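Local coordinates for N-acetyltransferase domain-containing protein (Pyrococcus horikoshii, PDB 1WWZ), which is of uncertain physiological role but binds acetyl-CoA in a GNAT fold and probably transfers the acyl group to an acceptor, at residues Lys105-Cys110 with Asn134-Phe139; Asp55-Ala60 with Val67-Cys72; Lys79-Ile84 with Thr120-Val125. One frame throughout, in Å; residues are numbered along the deposited sequence.

Contact 1. Residues Lys105-Cys110 with Asn134-Phe139; sequences KLLITC and NLYEKF. With ACO (acetyl coenzyme *a), chain C.
L107 holds its CG anti to its own backbone N (chi1 -173°), and F139 sets CG anti to its carbonyl carbon (chi1 -82°); the two side chains then slide past each other in opposite directions. One branch of the leucine does the touching. Its CD2 lies over a face of the F139 ring, 4.1 Å from the ring centroid and 29° off the normal, a CH-pi contact in which the phenylalanine's own CD2 is the closest atom, at 3.6 Å. The same L107 methyl also meets CG of L135 at 3.9 Å and, obliquely, CD1 of Y136 at 4.1 Å. A leucine suits this buried place: its side chain is apolar and long enough for the CD2 methyl to reach three neighbours at once. I108, crossing F139 at about a right angle, brings CG1 to 3.7 Å from F139 CE1. In the assembly, K138 of the second subunit packs on I108 and F139.

The same turn of helix 130-138 also meets the cofactor. N134 ND2 donates a hydrogen bond to adenine N3A of acetyl-CoA (2.9 Å), L135 CD1 rests 3.2 Å from the ribose oxygen O4B, and Y136 puts its hydroxyl beside the thioester carbon, with sulfur S1P at the edge of the ring. An alanine at L135 would keep CB beside the ribose but lack CG and both methyls, which would probably leave L107 CD2 without one of its three mates and open a gap beside the ribose, where CD1 had lain.

Hydrocarbon and ring surfaces thus make the contact with helix 102-115, held by dispersion and shape. L135 and Y136 carry the same packing on to the cofactor, where N134 ND2 and the Y136 hydroxyl add polar groups.

Contact 2. Residues Asp55-Ala60 with Val67-Cys72; sequences DGFFVA and VGFIVC
F69 meets F58, V59 and F57 in turn as its side chain leaves the strand. F69 CB comes first, 3.2 Å from F58 O and 3.8 Å from V59 CG1. The first torsion (chi1 70°) then places CG between the backbone N and the carbonyl carbon, the crowded position, and from there the ring reaches F57. Farther out, F69 CD1 approaches F57 CE2 at 3.6 Å, and F69 CE1 lies 4.0 Å from F57 CZ. The two ring planes are only 12° from parallel, yet they are slid so far apart, with centroids separated by 5.4 Å, that they barely overlap. F57 has a second partner: CG2 of V71 sits over one face of its ring, 3.6 Å from CE1, in a CH-pi contact. Apolar, bulky rings and valine suit this buried face, packed against L20 of helix 14-27 and I46 of helix 38-53.

The other face carries F58, A60, I70 and the sulfur of C72. F58 CB packs on I70 CG2, while C72 SG lies at the edge of the F58 ring, 3.9 Å from CD2; helix 102-115 covers this side.

Five backbone hydrogen bonds join the strands, among them the reciprocal pair between F58 and I70 and a nearly straight bond from A60 N to G68 O (2.8 Å, 174°). G56 has to be small, because a CB on it would run into C72 O. V67 and G68 together face A60, V67 N donating to A60 O, which makes a classic beta bulge.

With strand 5-8 beside 57-60 and strand 83-93 beside 67-72, the arrangement is an antiparallel beta hairpin in the GNAT sheet, packed between helices on its two faces.

Contact 3. Residues Lys79-Ile84 with Thr120-Val125; sequences KYEGRI and TIELWV. With ACO (acetyl coenzyme *a), chain C.
Y80 reaches W124 with CE2, which lies in the plane of the indole at its edge, 3.5 Å from CZ2. The rings are set obliquely, planes 60° apart and centroids 5.7 Å apart, and the side chains cross at about a right angle. Next to them, E122 OE1 lies 4.0 Å from E81 CG and 4.1 Å from Y80 CD2. The extended glutamate thus brings OE1 of E122 to 4.5 Å from E81 OE2, a pairing of like charges. At the other end of the strand, the backbone O of W124 lies 3.5 Å from the acetyl methyl CH3 of acetyl-CoA.

The second shell probably offsets the repulsion: R152 forms salt bridges with both carboxylates and R156 with E81, while S78 OG is hydrogen-bonded to E122 OE1 and E81 N, so glutamates, negative and long enough to reach, suit a place where these arginines of strand 150-156 arrive. R83 crosses T120 at about a right angle, its guanidinium salt-bridged to D119. G82 accepts the positive phi of the turn.

Strand 120-126 runs between strands 83-93 and 150-156 in the sheet, and helix 130-138 packs on its L123 and V125.

Along the chain, contact 2 closes before the other two open, while the segments of contacts 1 and 3 alternate, strand 83-93, helix 102-115 and strand 120-126 forming a beta-alpha-beta unit. The centres of contacts 1 and 2 lie about 13 Å apart, and they touch where helix 102-115 packs on the hairpin. Contacts 1 and 3, about 17 Å apart between centres, meet through Y136 and L123, and both reach acetyl-CoA. Contacts 2 and 3, centres about 19 Å apart, do not touch, yet share the mixed sheet, where strands 65-78 and 83-93 are neighbours. The hairpin, helices and later strands are thereby tied into one GNAT fold, contacts 1 and 3 bordering the acetyl-CoA site.

Contact 1. Residues Lys105-Cys110 with Asn134-Phe139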
loop_
_atom_site.group_PDB
_atom_site.type_symbol
_atom_site.label_atom_id
_atom_site.label_comp_id
_atom_site.label_asym_id
_atom_site.label_seq_id
_atom_site.Cartn_x
_atom_site.Cartn_y
_atom_site.Cartn_z
ATOM N N LYS A 105 -3.987 -4.894 -0.298
ATOM C CA LYS A 105 -4.306 -3.520 0.094
ATOM C C LYS A 105 -4.392 -3.379 1.608
ATOM O O LYS A 105 -3.911 -2.400 2.186
ATOM C CB LYS A 105 -5.623 -3.071 -0.534
ATOM C CG LYS A 105 -5.607 -3.048 -2.056
ATOM C CD LYS A 105 -6.933 -2.552 -2.615
ATOM C CE LYS A 105 -7.144 -1.074 -2.324
ATOM N NZ LYS A 105 -6.119 -0.236 -3.009
ATOM N N LEU A 106 -5.004 -4.365 2.247
ATOM C CA LEU A 106 -5.133 -4.340 3.694
ATOM C C LEU A 106 -3.768 -4.463 4.360
ATOM O O LEU A 106 -3.500 -3.782 5.346
ATOM C CB LEU A 106 -6.061 -5.468 4.163
ATOM C CG LEU A 106 -7.564 -5.231 3.955
ATOM C CD1 LEU A 106 -8.324 -6.521 4.199
ATOM C CD2 LEU A 106 -8.055 -4.130 4.898
ATOM N N LEU A 107 -2.900 -5.320 3.819
ATOM C CA LEU A 107 -1.575 -5.507 4.404
ATOM C C LEU A 107 -0.722 -4.251 4.269
ATOM O O LEU A 107 -0.028 -3.859 5.209
ATOM C CB LEU A 107 -0.872 -6.713 3.767
ATOM C CG LEU A 107 0.465 -7.153 4.380
ATOM C CD1 LEU A 107 0.313 -7.363 5.888
ATOM C CD2 LEU A 107 0.927 -8.441 3.710
ATOM N N ILE A 108 -0.774 -3.616 3.102
ATOM C CA ILE A 108 -0.022 -2.387 2.881
ATOM C C ILE A 108 -0.512 -1.317 3.862
ATOM O O ILE A 108 0.285 -0.582 4.443
ATOM C CB ILE A 108 -0.196 -1.893 1.425
ATOM C CG1 ILE A 108 0.553 -2.843 0.481
ATOM C CG2 ILE A 108 0.312 -0.459 1.281
ATOM C CD1 ILE A 108 0.336 -2.557 -1.005
ATOM N N THR A 109 -1.826 -1.247 4.049
ATOM C CA THR A 109 -2.417 -0.289 4.974
ATOM C C THR A 109 -1.891 -0.572 6.377
ATOM O O THR A 109 -1.544 0.346 7.123
ATOM C CB THR A 109 -3.953 -0.405 4.979
ATOM O OG1 THR A 109 -4.455 -0.069 3.682
ATOM C CG2 THR A 109 -4.565 0.537 6.011
ATOM N N CYS A 110 -1.839 -1.852 6.726
ATOM C CA CYS A 110 -1.344 -2.274 8.031
ATOM C C CYS A 110 0.118 -1.883 8.240
ATOM O O CYS A 110 0.490 -1.365 9.295
ATOM C CB CYS A 110 -1.486 -3.791 8.179
ATOM S SG CYS A 110 -0.625 -4.475 9.618
ATOM N N ASN A 134 3.205 -17.055 2.123
ATOM C CA ASN A 134 3.807 -16.586 0.873
ATOM C C ASN A 134 3.614 -15.077 0.772
ATOM O O ASN A 134 4.544 -14.341 0.441
ATOM C CB ASN A 134 3.166 -17.270 -0.341
ATOM C CG ASN A 134 3.687 -16.717 -1.666
ATOM O OD1 ASN A 134 4.898 -16.612 -1.878
ATOM N ND2 ASN A 134 2.774 -16.370 -2.563
ATOM N N LEU A 135 2.401 -14.617 1.064
ATOM C CA LEU A 135 2.105 -13.192 1.014
ATOM C C LEU A 135 2.989 -12.430 2.001
ATOM O O LEU A 135 3.590 -11.414 1.655
ATOM C CB LEU A 135 0.626 -12.939 1.333
ATOM C CG LEU A 135 0.179 -11.471 1.388
ATOM C CD1 LEU A 135 0.611 -10.742 0.115
ATOM C CD2 LEU A 135 -1.334 -11.405 1.561
ATOM N N TYR A 136 3.076 -12.918 3.234
ATOM C CA TYR A 136 3.898 -12.242 4.232
ATOM C C TYR A 136 5.377 -12.147 3.838
ATOM O O TYR A 136 6.012 -11.109 4.039
ATOM C CB TYR A 136 3.781 -12.938 5.594
ATOM C CG TYR A 136 2.411 -12.828 6.237
ATOM C CD1 TYR A 136 1.717 -11.615 6.249
ATOM C CD2 TYR A 136 1.830 -13.924 6.871
ATOM C CE1 TYR A 136 0.473 -11.500 6.881
ATOM C CE2 TYR A 136 0.592 -13.820 7.505
ATOM C CZ TYR A 136 -0.079 -12.605 7.507
ATOM O OH TYR A 136 -1.296 -12.496 8.146
ATOM N N GLU A 137 5.928 -13.224 3.284
ATOM C CA GLU A 137 7.334 -13.220 2.890
ATOM C C GLU A 137 7.597 -12.219 1.764
ATOM O O GLU A 137 8.663 -11.606 1.702
ATOM C CB GLU A 137 7.779 -14.625 2.464
ATOM C CG GLU A 137 7.627 -15.672 3.557
ATOM C CD GLU A 137 8.300 -16.988 3.211
ATOM O OE1 GLU A 137 8.122 -17.467 2.072
ATOM O OE2 GLU A 137 9.000 -17.546 4.082
ATOM N N LYS A 138 6.620 -12.053 0.882
ATOM C CA LYS A 138 6.748 -11.110 -0.224
ATOM C C LYS A 138 6.851 -9.687 0.302
ATOM O O LYS A 138 7.356 -8.792 -0.380
ATOM C CB LYS A 138 5.544 -11.228 -1.152
ATOM C CG LYS A 138 5.590 -12.469 -2.005
ATOM C CD LYS A 138 4.262 -12.733 -2.674
ATOM C CE LYS A 138 4.451 -13.696 -3.829
ATOM N NZ LYS A 138 3.600 -13.254 -4.967
ATOM N N PHE A 139 6.363 -9.482 1.520
ATOM C CA PHE A 139 6.401 -8.167 2.133
ATOM C C PHE A 139 7.504 -8.022 3.169
ATOM O O PHE A 139 7.507 -7.076 3.953
ATOM C CB PHE A 139 5.037 -7.839 2.736
ATOM C CG PHE A 139 4.062 -7.312 1.730
ATOM C CD1 PHE A 139 3.959 -5.943 1.498
ATOM C CD2 PHE A 139 3.299 -8.182 0.959
ATOM C CE1 PHE A 139 3.113 -5.446 0.509
ATOM C CE2 PHE A 139 2.449 -7.697 -0.034
ATOM C CZ PHE A 139 2.356 -6.325 -0.259
HETATM N N1A ACO C . -1.268 -19.390 -2.654
HETATM C C2A ACO C . -0.178 -18.736 -3.059
HETATM N N3A ACO C . 0.067 -17.401 -2.909
HETATM C C4A ACO C . -0.977 -16.723 -2.260
HETATM C C5A ACO C . -2.139 -17.325 -1.819
HETATM C C6A ACO C . -2.278 -18.756 -2.043
HETATM N N6A ACO C . -3.372 -19.428 -1.669
HETATM N N7A ACO C . -2.976 -16.383 -1.231
HETATM C C8A ACO C . -2.311 -15.264 -1.321
HETATM N N9A ACO C . -1.068 -15.386 -1.937
HETATM C C1B ACO C . -0.067 -14.370 -2.214
HETATM C C2B ACO C . 0.140 -14.066 -3.708
HETATM O O2B ACO C . 1.495 -13.596 -3.856
HETATM C C3B ACO C . -0.989 -13.041 -3.997
HETATM O O3B ACO C . -0.541 -12.244 -5.112
HETATM P P3B ACO C . -0.839 -12.523 -6.668
HETATM O O7A ACO C . -0.186 -13.847 -6.925
HETATM O O8A ACO C . -0.186 -11.434 -7.378
HETATM O O9A ACO C . -2.310 -12.540 -6.822
HETATM C C4B ACO C . -1.019 -12.225 -2.732
HETATM O O4B ACO C . -0.421 -13.099 -1.733
HETATM C C5B ACO C . -2.396 -11.926 -2.180
HETATM O O5B ACO C . -3.326 -11.477 -3.151
HETATM P P1A ACO C . -4.735 -10.932 -2.656
HETATM O O1A ACO C . -5.688 -11.126 -3.748
HETATM O O2A ACO C . -4.538 -9.517 -2.147
HETATM O O3A ACO C . -5.098 -12.066 -1.528
HETATM P P2A ACO C . -6.355 -12.130 -0.629
HETATM O O4A ACO C . -6.926 -13.461 -0.911
HETATM O O5A ACO C . -7.184 -10.932 -0.933
HETATM O O6A ACO C . -5.855 -12.040 0.842
HETATM C CBP ACO C . -5.564 -13.625 2.752
HETATM C CCP ACO C . -4.957 -13.040 1.499
HETATM C CDP ACO C . -4.475 -14.558 3.380
HETATM C CEP ACO C . -5.965 -12.492 3.723
HETATM C CAP ACO C . -6.850 -14.436 2.331
HETATM O OAP ACO C . -6.467 -15.500 1.464
HETATM C C9P ACO C . -7.651 -15.076 3.495
HETATM O O9P ACO C . -8.582 -14.490 4.030
HETATM N N8P ACO C . -7.252 -16.326 3.897
HETATM C C7P ACO C . -7.890 -17.090 4.997
HETATM C C6P ACO C . -7.587 -16.538 6.405
HETATM C C5P ACO C . -6.112 -16.536 6.722
HETATM O O5P ACO C . -5.398 -17.546 6.491
HETATM N N4P ACO C . -5.575 -15.453 7.263
HETATM C C3P ACO C . -4.230 -15.079 7.714
HETATM C C2P ACO C . -4.100 -15.697 9.109
HETATM S S1P ACO C . -2.413 -15.211 9.770
HETATM C C ACO C . -2.801 -14.017 10.645
HETATM O O ACO C . -3.992 -13.497 10.860
HETATM C CH3 ACO C . -1.849 -13.036 11.569
#

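Contact 2. Residues Asp55-Ala60 with Val67-Cys72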
loop_
_atom_site.group_PDB
_atom_site.type_symbol
_atom_site.label_atom_id
_atom_site.label_comp_id
_atom_site.label_asym_id
_atom_site.label_seq_id
_atom_site.Cartn_x
_atom_site.Cartn_y
_atom_site.Cartn_z
ATOM N N ASP A 55 -8.003 0.747 17.479
ATOM C CA ASP A 55 -7.329 1.818 16.755
ATOM C C ASP A 55 -6.684 1.366 15.445
ATOM O O ASP A 55 -6.396 2.191 14.582
ATOM C CB ASP A 55 -6.273 2.467 17.655
ATOM C CG ASP A 55 -5.632 3.686 17.017
ATOM O OD1 ASP A 55 -6.375 4.557 16.518
ATOM O OD2 ASP A 55 -4.386 3.776 17.021
ATOM N N GLY A 56 -6.460 0.063 15.292
ATOM C CA GLY A 56 -5.842 -0.440 14.075
ATOM C C GLY A 56 -6.688 -1.486 13.374
ATOM O O GLY A 56 -6.170 -2.372 12.696
ATOM N N PHE A 57 -7.999 -1.379 13.548
ATOM C CA PHE A 57 -8.948 -2.306 12.944
ATOM C C PHE A 57 -9.370 -1.710 11.600
ATOM O O PHE A 57 -10.179 -0.783 11.550
ATOM C CB PHE A 57 -10.159 -2.457 13.873
ATOM C CG PHE A 57 -10.829 -3.798 13.798
ATOM C CD1 PHE A 57 -10.806 -4.656 14.894
ATOM C CD2 PHE A 57 -11.509 -4.191 12.652
ATOM C CE1 PHE A 57 -11.459 -5.888 14.850
ATOM C CE2 PHE A 57 -12.162 -5.421 12.596
ATOM C CZ PHE A 57 -12.138 -6.270 13.701
ATOM N N PHE A 58 -8.805 -2.236 10.517
ATOM C CA PHE A 58 -9.099 -1.752 9.172
ATOM C C PHE A 58 -9.983 -2.721 8.405
ATOM O O PHE A 58 -9.795 -3.932 8.478
ATOM C CB PHE A 58 -7.798 -1.556 8.387
ATOM C CG PHE A 58 -6.973 -0.408 8.869
ATOM C CD1 PHE A 58 -7.250 0.886 8.446
ATOM C CD2 PHE A 58 -5.934 -0.615 9.772
ATOM C CE1 PHE A 58 -6.506 1.961 8.917
ATOM C CE2 PHE A 58 -5.183 0.453 10.251
ATOM C CZ PHE A 58 -5.471 1.746 9.822
ATOM N N VAL A 59 -10.944 -2.183 7.663
ATOM C CA VAL A 59 -11.825 -3.022 6.866
ATOM C C VAL A 59 -11.766 -2.628 5.397
ATOM O O VAL A 59 -11.573 -1.457 5.064
ATOM C CB VAL A 59 -13.296 -2.929 7.338
ATOM C CG1 VAL A 59 -13.428 -3.505 8.745
ATOM C CG2 VAL A 59 -13.769 -1.482 7.294
ATOM N N ALA A 60 -11.899 -3.623 4.526
ATOM C CA ALA A 60 -11.910 -3.393 3.089
ATOM C C ALA A 60 -13.384 -3.449 2.716
ATOM O O ALA A 60 -14.096 -4.368 3.121
ATOM C CB ALA A 60 -11.138 -4.493 2.358
ATOM N N VAL A 67 -15.746 -6.708 3.035
ATOM C CA VAL A 67 -15.349 -7.934 2.353
ATOM C C VAL A 67 -14.042 -8.489 2.896
ATOM O O VAL A 67 -13.584 -9.545 2.469
ATOM C CB VAL A 67 -15.197 -7.709 0.833
ATOM C CG1 VAL A 67 -16.495 -7.161 0.261
ATOM C CG2 VAL A 67 -14.044 -6.767 0.554
ATOM N N GLY A 68 -13.445 -7.767 3.837
ATOM C CA GLY A 68 -12.196 -8.216 4.420
ATOM C C GLY A 68 -11.754 -7.272 5.520
ATOM O O GLY A 68 -12.251 -6.152 5.610
ATOM N N PHE A 69 -10.841 -7.723 6.371
ATOM C CA PHE A 69 -10.351 -6.865 7.436
ATOM C C PHE A 69 -9.025 -7.338 7.991
ATOM O O PHE A 69 -8.614 -8.480 7.781
ATOM C CB PHE A 69 -11.406 -6.723 8.556
ATOM C CG PHE A 69 -11.636 -7.972 9.370
ATOM C CD1 PHE A 69 -10.940 -8.184 10.556
ATOM C CD2 PHE A 69 -12.590 -8.911 8.979
ATOM C CE1 PHE A 69 -11.194 -9.309 11.349
ATOM C CE2 PHE A 69 -12.853 -10.040 9.763
ATOM C CZ PHE A 69 -12.154 -10.239 10.949
ATOM N N ILE A 70 -8.338 -6.433 8.670
ATOM C CA ILE A 70 -7.056 -6.751 9.272
ATOM C C ILE A 70 -7.006 -5.998 10.592
ATOM O O ILE A 70 -7.494 -4.870 10.692
ATOM C CB ILE A 70 -5.877 -6.353 8.330
ATOM C CG1 ILE A 70 -4.554 -6.852 8.912
ATOM C CG2 ILE A 70 -5.856 -4.842 8.099
ATOM C CD1 ILE A 70 -3.389 -6.794 7.914
ATOM N N VAL A 71 -6.451 -6.641 11.610
ATOM C CA VAL A 71 -6.359 -6.052 12.940
ATOM C C VAL A 71 -4.900 -5.777 13.249
ATOM O O VAL A 71 -4.111 -6.705 13.393
ATOM C CB VAL A 71 -6.944 -7.013 13.989
ATOM C CG1 VAL A 71 -6.840 -6.405 15.382
ATOM C CG2 VAL A 71 -8.398 -7.316 13.641
ATOM N N CYS A 72 -4.564 -4.494 13.345
ATOM C CA CYS A 72 -3.194 -4.048 13.594
ATOM C C CYS A 72 -3.046 -3.479 15.002
ATOM O O CYS A 72 -3.742 -2.536 15.370
ATOM C CB CYS A 72 -2.826 -2.985 12.562
ATOM S SG CYS A 72 -3.415 -3.388 10.890
#

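Contact 3. Residues Lys79-Ile84 with Thr120-Val125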
loop_
_atom_site.group_PDB
_atom_site.type_symbol
_atom_site.label_atom_id
_atom_site.label_comp_id
_atom_site.label_asym_id
_atom_site.label_seq_id
_atom_site.Cartn_x
_atom_site.Cartn_y
_atom_site.Cartn_z
ATOM N N LYS A 79 7.235 -11.474 24.179
ATOM C CA LYS A 79 8.203 -12.074 25.089
ATOM C C LYS A 79 9.432 -12.509 24.303
ATOM O O LYS A 79 10.525 -12.618 24.854
ATOM C CB LYS A 79 7.583 -13.281 25.795
ATOM C CG LYS A 79 6.304 -12.956 26.562
ATOM C CD LYS A 79 5.712 -14.199 27.220
ATOM C CE LYS A 79 6.622 -14.743 28.308
ATOM N NZ LYS A 79 6.786 -13.748 29.399
ATOM N N TYR A 80 9.249 -12.747 23.007
ATOM C CA TYR A 80 10.348 -13.169 22.148
ATOM C C TYR A 80 11.268 -11.998 21.805
ATOM O O TYR A 80 12.486 -12.155 21.757
ATOM C CB TYR A 80 9.785 -13.801 20.876
ATOM C CG TYR A 80 8.872 -14.964 21.167
ATOM C CD1 TYR A 80 9.386 -16.205 21.544
ATOM C CD2 TYR A 80 7.488 -14.812 21.109
ATOM C CE1 TYR A 80 8.540 -17.269 21.856
ATOM C CE2 TYR A 80 6.637 -15.861 21.417
ATOM C CZ TYR A 80 7.166 -17.086 21.790
ATOM O OH TYR A 80 6.317 -18.122 22.092
ATOM N N GLU A 81 10.686 -10.823 21.579
ATOM C CA GLU A 81 11.473 -9.634 21.262
ATOM C C GLU A 81 11.791 -8.886 22.555
ATOM O O GLU A 81 12.585 -7.945 22.568
ATOM C CB GLU A 81 10.700 -8.709 20.318
ATOM C CG GLU A 81 10.283 -9.351 19.004
ATOM C CD GLU A 81 11.459 -9.894 18.214
ATOM O OE1 GLU A 81 12.441 -9.150 18.020
ATOM O OE2 GLU A 81 11.399 -11.062 17.782
ATOM N N GLY A 82 11.148 -9.309 23.639
ATOM C CA GLY A 82 11.370 -8.687 24.932
ATOM C C GLY A 82 10.990 -7.221 25.012
ATOM O O GLY A 82 11.534 -6.489 25.839
ATOM N N ARG A 83 10.056 -6.785 24.171
ATOM C CA ARG A 83 9.636 -5.389 24.171
ATOM C C ARG A 83 8.352 -5.184 23.374
ATOM O O ARG A 83 7.831 -6.119 22.769
ATOM C CB ARG A 83 10.747 -4.515 23.586
ATOM C CG ARG A 83 11.111 -4.877 22.157
ATOM C CD ARG A 83 12.460 -4.301 21.762
ATOM N NE ARG A 83 12.828 -4.695 20.403
ATOM C CZ ARG A 83 12.418 -4.062 19.310
ATOM N NH1 ARG A 83 11.634 -3.003 19.422
ATOM N NH2 ARG A 83 12.787 -4.482 18.107
ATOM N N ILE A 84 7.841 -3.959 23.385
ATOM C CA ILE A 84 6.626 -3.630 22.653
ATOM C C ILE A 84 6.908 -3.655 21.155
ATOM O O ILE A 84 7.900 -3.090 20.694
ATOM C CB ILE A 84 6.103 -2.216 23.022
ATOM C CG1 ILE A 84 5.665 -2.188 24.488
ATOM C CG2 ILE A 84 4.957 -1.818 22.092
ATOM C CD1 ILE A 84 4.565 -3.165 24.815
ATOM N N THR A 120 9.200 -3.050 14.415
ATOM C CA THR A 120 9.074 -4.494 14.290
ATOM C C THR A 120 7.603 -4.897 14.294
ATOM O O THR A 120 6.809 -4.350 15.057
ATOM C CB THR A 120 9.767 -5.204 15.467
ATOM O OG1 THR A 120 11.145 -4.820 15.512
ATOM C CG2 THR A 120 9.676 -6.706 15.314
ATOM N N ILE A 121 7.246 -5.841 13.428
ATOM C CA ILE A 121 5.875 -6.335 13.361
ATOM C C ILE A 121 5.921 -7.852 13.493
ATOM O O ILE A 121 6.637 -8.531 12.759
ATOM C CB ILE A 121 5.187 -5.956 12.036
ATOM C CG1 ILE A 121 5.154 -4.432 11.891
ATOM C CG2 ILE A 121 3.755 -6.509 12.015
ATOM C CD1 ILE A 121 4.623 -3.950 10.560
ATOM N N GLU A 122 5.149 -8.373 14.439
ATOM C CA GLU A 122 5.112 -9.805 14.712
ATOM C C GLU A 122 3.737 -10.408 14.433
ATOM O O GLU A 122 2.715 -9.730 14.554
ATOM C CB GLU A 122 5.503 -10.028 16.179
ATOM C CG GLU A 122 5.463 -11.462 16.674
ATOM C CD GLU A 122 5.815 -11.547 18.150
ATOM O OE1 GLU A 122 7.016 -11.634 18.487
ATOM O OE2 GLU A 122 4.884 -11.504 18.982
ATOM N N LEU A 123 3.718 -11.681 14.049
ATOM C CA LEU A 123 2.461 -12.372 13.779
ATOM C C LEU A 123 2.640 -13.878 13.869
ATOM O O LEU A 123 3.758 -14.390 13.794
ATOM C CB LEU A 123 1.926 -12.002 12.385
ATOM C CG LEU A 123 2.774 -12.436 11.180
ATOM C CD1 LEU A 123 2.485 -13.902 10.847
ATOM C CD2 LEU A 123 2.447 -11.565 9.971
ATOM N N TRP A 124 1.526 -14.576 14.053
ATOM C CA TRP A 124 1.521 -16.029 14.115
ATOM C C TRP A 124 0.562 -16.511 13.038
ATOM O O TRP A 124 -0.543 -15.980 12.890
ATOM C CB TRP A 124 1.053 -16.528 15.485
ATOM C CG TRP A 124 2.033 -16.289 16.588
ATOM C CD1 TRP A 124 2.136 -15.175 17.375
ATOM C CD2 TRP A 124 3.046 -17.196 17.043
ATOM N NE1 TRP A 124 3.143 -15.338 18.296
ATOM C CE2 TRP A 124 3.717 -16.569 18.115
ATOM C CE3 TRP A 124 3.446 -18.482 16.650
ATOM C CZ2 TRP A 124 4.774 -17.184 18.799
ATOM C CZ3 TRP A 124 4.496 -19.093 17.330
ATOM C CH2 TRP A 124 5.146 -18.442 18.395
ATOM N N VAL A 125 0.991 -17.510 12.279
ATOM C CA VAL A 125 0.175 -18.049 11.206
ATOM C C VAL A 125 0.218 -19.573 11.238
ATOM O O VAL A 125 1.214 -20.162 11.661
ATOM C CB VAL A 125 0.674 -17.519 9.832
ATOM C CG1 VAL A 125 2.157 -17.813 9.667
ATOM C CG2 VAL A 125 -0.128 -18.139 8.704
HETATM N N1A ACO C . -1.268 -19.390 -2.654
HETATM C C2A ACO C . -0.178 -18.736 -3.059
HETATM N N3A ACO C . 0.067 -17.401 -2.909
HETATM C C4A ACO C . -0.977 -16.723 -2.260
HETATM C C5A ACO C . -2.139 -17.325 -1.819
HETATM C C6A ACO C . -2.278 -18.756 -2.043
HETATM N N6A ACO C . -3.372 -19.428 -1.669
HETATM N N7A ACO C . -2.976 -16.383 -1.231
HETATM C C8A ACO C . -2.311 -15.264 -1.321
HETATM N N9A ACO C . -1.068 -15.386 -1.937
HETATM C C1B ACO C . -0.067 -14.370 -2.214
HETATM C C2B ACO C . 0.140 -14.066 -3.708
HETATM O O2B ACO C . 1.495 -13.596 -3.856
HETATM C C3B ACO C . -0.989 -13.041 -3.997
HETATM O O3B ACO C . -0.541 -12.244 -5.112
HETATM P P3B ACO C . -0.839 -12.523 -6.668
HETATM O O7A ACO C . -0.186 -13.847 -6.925
HETATM O O8A ACO C . -0.186 -11.434 -7.378
HETATM O O9A ACO C . -2.310 -12.540 -6.822
HETATM C C4B ACO C . -1.019 -12.225 -2.732
HETATM O O4B ACO C . -0.421 -13.099 -1.733
HETATM C C5B ACO C . -2.396 -11.926 -2.180
HETATM O O5B ACO C . -3.326 -11.477 -3.151
HETATM P P1A ACO C . -4.735 -10.932 -2.656
HETATM O O1A ACO C . -5.688 -11.126 -3.748
HETATM O O2A ACO C . -4.538 -9.517 -2.147
HETATM O O3A ACO C . -5.098 -12.066 -1.528
HETATM P P2A ACO C . -6.355 -12.130 -0.629
HETATM O O4A ACO C . -6.926 -13.461 -0.911
HETATM O O5A ACO C . -7.184 -10.932 -0.933
HETATM O O6A ACO C . -5.855 -12.040 0.842
HETATM C CBP ACO C . -5.564 -13.625 2.752
HETATM C CCP ACO C . -4.957 -13.040 1.499
HETATM C CDP ACO C . -4.475 -14.558 3.380
HETATM C CEP ACO C . -5.965 -12.492 3.723
HETATM C CAP ACO C . -6.850 -14.436 2.331
HETATM O OAP ACO C . -6.467 -15.500 1.464
HETATM C C9P ACO C . -7.651 -15.076 3.495
HETATM O O9P ACO C . -8.582 -14.490 4.030
HETATM N N8P ACO C . -7.252 -16.326 3.897
HETATM C C7P ACO C . -7.890 -17.090 4.997
HETATM C C6P ACO C . -7.587 -16.538 6.405
HETATM C C5P ACO C . -6.112 -16.536 6.722
HETATM O O5P ACO C . -5.398 -17.546 6.491
HETATM N N4P ACO C . -5.575 -15.453 7.263
HETATM C C3P ACO C . -4.230 -15.079 7.714
HETATM C C2P ACO C . -4.100 -15.697 9.109
HETATM S S1P ACO C . -2.413 -15.211 9.770
HETATM C C ACO C . -2.801 -14.017 10.645
HETATM O O ACO C . -3.992 -13.497 10.860
HETATM C CH3 ACO C . -1.849 -13.036 11.569
#